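Local coordinates for protein SusD homolog (Bacteroides thetaiotaomicron, PDB 3EHM) that probably binds mucin O-glycans at the cell surface as a SusD-like lipoprotein, serving their utilization by this gut symbiont, at residues Asp56-Phe67 with Tyr442-Trp453. Residues are numbered along the deposited sequence; the frame is centred on the assembly and turned at random.
Sequences DLISSGNYIGYF and YLALYPNAVEAW
Tyr66 and Tyr442 lie alongside each other, pointing opposite ways, with Tyr66 CE2 over one face of the Tyr442 ring. Each hydroxyl donates to a backbone carbonyl of the other segment. Tyr66 OH donates a hydrogen bond to Tyr442 O at 2.6 Å, in the carbonyl plane and on a lone pair. This carbonyl belongs to the last turn of helix 429-445. Tyr442 OH donates to Ile64 O, also at 2.6 Å, but tilted 29° from the carbonyl plane. Tyr66 OH also lies near Tyr446 N, but the angle is too poor for a bond.

The Tyr66 ring is held on both faces. Tyr446 presents its edge to one face, with the planes at 75°. Ile64 CD1 sits over the centre of the other. Ile64 CD1 is tightly packed, 3.2 Å from Ala452 CB. With chi1 at 63° and the chain extended beyond CG1, Ile64 reaches CD1 toward helix 449-459. A leucine in place of Tyr66 would probably leave Tyr442 O without its hydroxyl donor and Tyr446 without a ring face to pack on.

Where the backbones come closest, Ala449 CB is 3.4 Å from Gly61 N. A side chain on Gly61 would be tight against Ala449 and collide with the Phe67 ring. Ser60 CB packs on Trp453, while Ser60 OG bonds to Thr55 O. Tyr63 points its ring edge at the Trp453 face. Their polar ends are satisfied elsewhere: Tyr63 OH by Glu78 O, Trp453 NE1 by Pro486 O. Asp56 OD1 forms a salt bridge with Arg135. A water donates to Asp56 OD2 at 2.9 Å and to Pro447 O at 3.2 Å, bridging the segments.

The contact joins helix 60-63 and the Schellman turn at Gly65 to helices 429-445 and 449-459 and their cis-proline link. Main-chain carbonyls pair the hydroxyls of Tyr63, Tyr66 and Tyr442; the two cross-segment bonds probably fix how the rings sit in this buried aromatic core.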
ATOM      1  N   ASP A  56      -5.857   2.443  -5.348  1.00 15.62           N
ATOM      2  CA  ASP A  56      -5.801   2.806  -3.936  1.00 16.41           C
ATOM      3  C   ASP A  56      -7.055   3.283  -3.199  1.00 15.46           C
ATOM      4  O   ASP A  56      -7.365   2.801  -2.108  1.00 16.36           O
ATOM      5  CB  ASP A  56      -4.742   3.905  -3.744  1.00 17.46           C
ATOM      6  CG  ASP A  56      -3.318   3.416  -3.968  1.00 21.14           C
ATOM      7  OD1 ASP A  56      -3.010   2.842  -5.038  1.00 17.09           O
ATOM      8  OD2 ASP A  56      -2.492   3.634  -3.058  1.00 25.33           O
ATOM      9  N   LEU A  57      -7.762   4.236  -3.787  1.00 15.24           N
ATOM     10  CA  LEU A  57      -8.901   4.855  -3.125  1.00 14.39           C
ATOM     11  C   LEU A  57     -10.209   4.111  -2.886  1.00 14.92           C
ATOM     12  O   LEU A  57     -10.669   4.050  -1.749  1.00 14.57           O
ATOM     13  CB  LEU A  57      -9.204   6.191  -3.804  1.00 13.45           C
ATOM     14  CG  LEU A  57      -7.981   7.077  -4.055  1.00 15.14           C
ATOM     15  CD1 LEU A  57      -8.455   8.447  -4.527  1.00 14.11           C
ATOM     16  CD2 LEU A  57      -7.141   7.216  -2.785  1.00 14.39           C
ATOM     17  N   ILE A  58     -10.826   3.563  -3.927  1.00 12.87           N
ATOM     18  CA  ILE A  58     -12.100   2.887  -3.711  1.00 12.47           C
ATOM     19  C   ILE A  58     -11.964   1.384  -3.518  1.00 12.39           C
ATOM     20  O   ILE A  58     -12.927   0.707  -3.159  1.00 11.65           O
ATOM     21  CB  ILE A  58     -13.095   3.188  -4.857  1.00 11.78           C
ATOM     22  CG1 ILE A  58     -12.747   2.380  -6.106  1.00 11.98           C
ATOM     23  CG2 ILE A  58     -13.054   4.682  -5.182  1.00 11.45           C
ATOM     24  CD1 ILE A  58     -13.770   2.539  -7.224  1.00 12.77           C
ATOM     25  N   SER A  59     -10.762   0.866  -3.740  1.00 12.22           N
ATOM     26  CA  SER A  59     -10.513  -0.557  -3.564  1.00 12.99           C
ATOM     27  C   SER A  59      -9.733  -0.832  -2.275  1.00 12.45           C
ATOM     28  O   SER A  59     -10.307  -0.808  -1.181  1.00 12.92           O
ATOM     29  CB  SER A  59      -9.755  -1.115  -4.775  1.00 13.13           C
ATOM     30  OG  SER A  59      -8.579  -0.363  -5.034  1.00 15.16           O
ATOM     31  N   SER A  60      -8.430  -1.081  -2.407  1.00 11.78           N
ATOM     32  CA  SER A  60      -7.565  -1.383  -1.266  1.00 11.84           C
ATOM     33  C   SER A  60      -7.751  -0.467  -0.054  1.00 11.40           C
ATOM     34  O   SER A  60      -7.918  -0.950   1.067  1.00  9.89           O
ATOM     35  CB  SER A  60      -6.092  -1.357  -1.698  1.00 12.27           C
ATOM     36  OG  SER A  60      -5.732  -0.086  -2.214  1.00 15.36           O
ATOM     37  N   GLY A  61      -7.702   0.844  -0.279  1.00 10.65           N
ATOM     38  CA  GLY A  61      -7.860   1.798   0.811  1.00 11.53           C
ATOM     39  C   GLY A  61      -9.231   1.739   1.463  1.00 11.68           C
ATOM     40  O   GLY A  61      -9.396   2.058   2.645  1.00 10.98           O
ATOM     41  N   ASN A  62     -10.224   1.345   0.676  1.00 12.77           N
ATOM     42  CA  ASN A  62     -11.589   1.221   1.161  1.00 13.39           C
ATOM     43  C   ASN A  62     -11.722  -0.061   1.981  1.00 14.02           C
ATOM     44  O   ASN A  62     -12.308  -0.051   3.063  1.00 12.49           O
ATOM     45  CB  ASN A  62     -12.556   1.223  -0.030  1.00 14.79           C
ATOM     46  CG  ASN A  62     -13.856   0.485   0.254  1.00 19.63           C
ATOM     47  OD1 ASN A  62     -14.587   0.806   1.198  1.00 17.78           O
ATOM     48  ND2 ASN A  62     -14.157  -0.506  -0.579  1.00 17.37           N
ATOM     49  N   TYR A  63     -11.156  -1.155   1.472  1.00 12.93           N
ATOM     50  CA  TYR A  63     -11.214  -2.443   2.157  1.00 13.20           C
ATOM     51  C   TYR A  63     -10.670  -2.357   3.589  1.00 14.97           C
ATOM     52  O   TYR A  63     -11.321  -2.801   4.535  1.00 15.63           O
ATOM     53  CB  TYR A  63     -10.395  -3.495   1.400  1.00 13.13           C
ATOM     54  CG  TYR A  63     -10.765  -3.711  -0.061  1.00 12.83           C
ATOM     55  CD1 TYR A  63      -9.814  -4.186  -0.967  1.00 13.60           C
ATOM     56  CD2 TYR A  63     -12.051  -3.445  -0.535  1.00 12.87           C
ATOM     57  CE1 TYR A  63     -10.130  -4.385  -2.311  1.00 15.16           C
ATOM     58  CE2 TYR A  63     -12.380  -3.641  -1.880  1.00 14.10           C
ATOM     59  CZ  TYR A  63     -11.410  -4.109  -2.762  1.00 14.64           C
ATOM     60  OH  TYR A  63     -11.708  -4.280  -4.094  1.00 15.93           O
ATOM     61  N   ILE A  64      -9.473  -1.791   3.739  1.00 14.14           N
ATOM     62  CA  ILE A  64      -8.831  -1.687   5.048  1.00 14.57           C
ATOM     63  C   ILE A  64      -9.228  -0.486   5.894  1.00 13.91           C
ATOM     64  O   ILE A  64      -8.674  -0.271   6.968  1.00 13.45           O
ATOM     65  CB  ILE A  64      -7.302  -1.694   4.917  1.00 16.46           C
ATOM     66  CG1 ILE A  64      -6.850  -0.470   4.117  1.00 17.70           C
ATOM     67  CG2 ILE A  64      -6.845  -3.001   4.281  1.00 16.10           C
ATOM     68  CD1 ILE A  64      -5.384  -0.448   3.812  1.00 19.18           C
ATOM     69  N   GLY A  65     -10.161   0.317   5.407  1.00 14.36           N
ATOM     70  CA  GLY A  65     -10.622   1.438   6.204  1.00 14.40           C
ATOM     71  C   GLY A  65      -9.835   2.729   6.226  1.00 13.90           C
ATOM     72  O   GLY A  65     -10.035   3.546   7.133  1.00 13.38           O
ATOM     73  N   TYR A  66      -8.923   2.915   5.276  1.00 13.44           N
ATOM     74  CA  TYR A  66      -8.184   4.175   5.198  1.00 13.48           C
ATOM     75  C   TYR A  66      -9.220   5.181   4.698  1.00 13.40           C
ATOM     76  O   TYR A  66      -9.262   6.333   5.135  1.00 13.46           O
ATOM     77  CB  TYR A  66      -7.066   4.112   4.148  1.00 14.40           C
ATOM     78  CG  TYR A  66      -5.692   3.703   4.631  1.00 13.42           C
ATOM     79  CD1 TYR A  66      -4.615   3.699   3.747  1.00 13.22           C
ATOM     80  CD2 TYR A  66      -5.459   3.333   5.955  1.00 12.32           C
ATOM     81  CE1 TYR A  66      -3.341   3.340   4.160  1.00 12.14           C
ATOM     82  CE2 TYR A  66      -4.180   2.970   6.384  1.00 11.95           C
ATOM     83  CZ  TYR A  66      -3.128   2.978   5.477  1.00 11.71           C
ATOM     84  OH  TYR A  66      -1.862   2.627   5.871  1.00 11.17           O
ATOM     85  N   PHE A  67     -10.050   4.720   3.765  1.00 12.61           N
ATOM     86  CA  PHE A  67     -11.085   5.554   3.161  1.00 12.22           C
ATOM     87  C   PHE A  67     -12.445   4.881   3.199  1.00 11.79           C
ATOM     88  O   PHE A  67     -12.550   3.677   3.436  1.00 10.65           O
ATOM     89  CB  PHE A  67     -10.760   5.843   1.687  1.00 12.75           C
ATOM     90  CG  PHE A  67      -9.346   6.269   1.447  1.00 11.16           C
ATOM     91  CD1 PHE A  67      -8.462   5.431   0.776  1.00 11.96           C
ATOM     92  CD2 PHE A  67      -8.888   7.492   1.913  1.00 10.88           C
ATOM     93  CE1 PHE A  67      -7.135   5.806   0.574  1.00 12.11           C
ATOM     94  CE2 PHE A  67      -7.565   7.879   1.716  1.00 13.89           C
ATOM     95  CZ  PHE A  67      -6.686   7.032   1.044  1.00 12.52           C
ATOM     96  N   TYR A 442       0.454   0.447  10.081  1.00 11.25           N
ATOM     97  CA  TYR A 442      -0.760   0.749   9.315  1.00 11.09           C
ATOM     98  C   TYR A 442      -1.045   2.251   9.407  1.00 10.50           C
ATOM     99  O   TYR A 442      -1.349   2.907   8.409  1.00 11.14           O
ATOM    100  CB  TYR A 442      -1.939  -0.044   9.903  1.00 10.03           C
ATOM    101  CG  TYR A 442      -3.333   0.373   9.442  1.00 11.10           C
ATOM    102  CD1 TYR A 442      -3.943  -0.228   8.339  1.00 12.38           C
ATOM    103  CD2 TYR A 442      -4.057   1.332  10.147  1.00 12.02           C
ATOM    104  CE1 TYR A 442      -5.250   0.115   7.958  1.00 11.74           C
ATOM    105  CE2 TYR A 442      -5.353   1.680   9.779  1.00 10.93           C
ATOM    106  CZ  TYR A 442      -5.944   1.071   8.691  1.00 12.31           C
ATOM    107  OH  TYR A 442      -7.231   1.415   8.349  1.00 12.38           O
ATOM    108  N   LEU A 443      -0.953   2.787  10.618  1.00 11.36           N
ATOM    109  CA  LEU A 443      -1.189   4.209  10.844  1.00 11.23           C
ATOM    110  C   LEU A 443      -0.137   5.082  10.149  1.00 11.41           C
ATOM    111  O   LEU A 443      -0.462   6.116   9.564  1.00 10.85           O
ATOM    112  CB  LEU A 443      -1.196   4.493  12.352  1.00 11.07           C
ATOM    113  CG  LEU A 443      -2.528   4.657  13.099  1.00 17.46           C
ATOM    114  CD1 LEU A 443      -3.661   3.955  12.390  1.00 16.96           C
ATOM    115  CD2 LEU A 443      -2.360   4.152  14.519  1.00 13.22           C
ATOM    116  N   ALA A 444       1.122   4.659  10.206  1.00 11.22           N
ATOM    117  CA  ALA A 444       2.215   5.414   9.596  1.00 11.93           C
ATOM    118  C   ALA A 444       2.273   5.302   8.073  1.00 11.98           C
ATOM    119  O   ALA A 444       2.801   6.190   7.405  1.00 14.56           O
ATOM    120  CB  ALA A 444       3.546   4.973  10.193  1.00 12.62           C
ATOM    121  N   LEU A 445       1.745   4.212   7.527  1.00 13.17           N
ATOM    122  CA  LEU A 445       1.750   4.000   6.080  1.00 13.11           C
ATOM    123  C   LEU A 445       0.744   4.858   5.324  1.00 13.70           C
ATOM    124  O   LEU A 445       0.884   5.062   4.117  1.00 14.79           O
ATOM    125  CB  LEU A 445       1.473   2.527   5.759  1.00 14.14           C
ATOM    126  CG  LEU A 445       2.645   1.546   5.821  1.00 14.05           C
ATOM    127  CD1 LEU A 445       2.123   0.119   5.705  1.00 14.36           C
ATOM    128  CD2 LEU A 445       3.627   1.846   4.699  1.00 14.56           C
ATOM    129  N   TYR A 446      -0.276   5.354   6.020  1.00 12.34           N
ATOM    130  CA  TYR A 446      -1.293   6.168   5.358  1.00 13.47           C
ATOM    131  C   TYR A 446      -0.623   7.257   4.520  1.00 13.64           C
ATOM    132  O   TYR A 446       0.281   7.939   4.995  1.00 14.44           O
ATOM    133  CB  TYR A 446      -2.246   6.791   6.392  1.00 12.30           C
ATOM    134  CG  TYR A 446      -3.263   7.726   5.773  1.00 15.76           C
ATOM    135  CD1 TYR A 446      -3.008   9.091   5.667  1.00 14.05           C
ATOM    136  CD2 TYR A 446      -4.452   7.236   5.233  1.00 14.08           C
ATOM    137  CE1 TYR A 446      -3.906   9.944   5.033  1.00 14.56           C
ATOM    138  CE2 TYR A 446      -5.358   8.084   4.592  1.00 13.56           C
ATOM    139  CZ  TYR A 446      -5.073   9.434   4.493  1.00 13.30           C
ATOM    140  OH  TYR A 446      -5.928  10.274   3.816  1.00 14.58           O
ATOM    141  N   PRO A 447      -1.088   7.462   3.275  1.00 14.61           N
ATOM    142  CA  PRO A 447      -2.176   6.771   2.576  1.00 14.05           C
ATOM    143  C   PRO A 447      -1.768   5.637   1.624  1.00 13.97           C
ATOM    144  O   PRO A 447      -2.464   5.381   0.641  1.00 13.30           O
ATOM    145  CB  PRO A 447      -2.831   7.906   1.816  1.00 16.09           C
ATOM    146  CG  PRO A 447      -1.614   8.633   1.304  1.00 15.78           C
ATOM    147  CD  PRO A 447      -0.690   8.670   2.524  1.00 16.12           C
ATOM    148  N   ASN A 448      -0.654   4.966   1.899  1.00 12.03           N
ATOM    149  CA  ASN A 448      -0.199   3.869   1.036  1.00 11.55           C
ATOM    150  C   ASN A 448      -1.105   2.652   1.266  1.00 12.13           C
ATOM    151  O   ASN A 448      -0.735   1.707   1.969  1.00 12.01           O
ATOM    152  CB  ASN A 448       1.249   3.509   1.370  1.00 13.27           C
ATOM    153  CG  ASN A 448       1.910   2.683   0.283  1.00 16.13           C
ATOM    154  OD1 ASN A 448       1.244   1.959  -0.463  1.00 15.01           O
ATOM    155  ND2 ASN A 448       3.231   2.776   0.197  1.00 17.83           N
ATOM    156  N   ALA A 449      -2.287   2.687   0.658  1.00 11.52           N
ATOM    157  CA  ALA A 449      -3.292   1.634   0.801  1.00 11.71           C
ATOM    158  C   ALA A 449      -2.905   0.219   0.377  1.00 11.11           C
ATOM    159  O   ALA A 449      -3.210  -0.743   1.083  1.00 12.45           O
ATOM    160  CB  ALA A 449      -4.566   2.052   0.068  1.00  9.21           C
ATOM    161  N   VAL A 450      -2.258   0.074  -0.775  1.00 11.87           N
ATOM    162  CA  VAL A 450      -1.890  -1.262  -1.237  1.00 12.95           C
ATOM    163  C   VAL A 450      -0.988  -1.987  -0.242  1.00 13.49           C
ATOM    164  O   VAL A 450      -1.224  -3.155   0.073  1.00 11.48           O
ATOM    165  CB  VAL A 450      -1.191  -1.222  -2.618  1.00 13.87           C
ATOM    166  CG1 VAL A 450      -0.785  -2.634  -3.041  1.00 11.87           C
ATOM    167  CG2 VAL A 450      -2.136  -0.629  -3.655  1.00 13.09           C
ATOM    168  N   GLU A 451       0.038  -1.300   0.256  1.00 12.27           N
ATOM    169  CA  GLU A 451       0.956  -1.915   1.214  1.00 12.97           C
ATOM    170  C   GLU A 451       0.211  -2.306   2.495  1.00 11.95           C
ATOM    171  O   GLU A 451       0.433  -3.378   3.045  1.00 10.59           O
ATOM    172  CB  GLU A 451       2.102  -0.952   1.538  1.00 14.26           C
ATOM    173  CG  GLU A 451       3.182  -1.503   2.465  1.00 15.65           C
ATOM    174  CD  GLU A 451       3.858  -2.761   1.936  1.00 18.15           C
ATOM    175  OE1 GLU A 451       3.924  -2.946   0.699  1.00 17.07           O
ATOM    176  OE2 GLU A 451       4.346  -3.558   2.767  1.00 18.26           O
ATOM    177  N   ALA A 452      -0.679  -1.435   2.962  1.00 12.73           N
ATOM    178  CA  ALA A 452      -1.443  -1.713   4.171  1.00 12.71           C
ATOM    179  C   ALA A 452      -2.369  -2.910   3.958  1.00 14.12           C
ATOM    180  O   ALA A 452      -2.549  -3.736   4.852  1.00 11.83           O
ATOM    181  CB  ALA A 452      -2.250  -0.489   4.564  1.00 13.29           C
ATOM    182  N   TRP A 453      -2.957  -2.989   2.769  1.00 11.81           N
ATOM    183  CA  TRP A 453      -3.856  -4.082   2.428  1.00 12.52           C
ATOM    184  C   TRP A 453      -3.071  -5.392   2.351  1.00 13.79           C
ATOM    185  O   TRP A 453      -3.542  -6.437   2.792  1.00 16.16           O
ATOM    186  CB  TRP A 453      -4.545  -3.783   1.095  1.00 12.84           C
ATOM    187  CG  TRP A 453      -5.459  -4.860   0.623  1.00 13.26           C
ATOM    188  CD1 TRP A 453      -6.263  -5.654   1.392  1.00 14.95           C
ATOM    189  CD2 TRP A 453      -5.713  -5.226  -0.735  1.00 15.07           C
ATOM    190  NE1 TRP A 453      -7.005  -6.492   0.594  1.00 15.04           N
ATOM    191  CE2 TRP A 453      -6.688  -6.250  -0.717  1.00 15.04           C
ATOM    192  CE3 TRP A 453      -5.215  -4.786  -1.969  1.00 15.58           C
ATOM    193  CZ2 TRP A 453      -7.173  -6.843  -1.885  1.00 15.39           C
ATOM    194  CZ3 TRP A 453      -5.702  -5.378  -3.135  1.00 15.33           C
ATOM    195  CH2 TRP A 453      -6.672  -6.396  -3.080  1.00 14.64           C
TER
HETATM  196  O   HOH W   1      -1.159   6.105  -2.182  1.00 30.08           O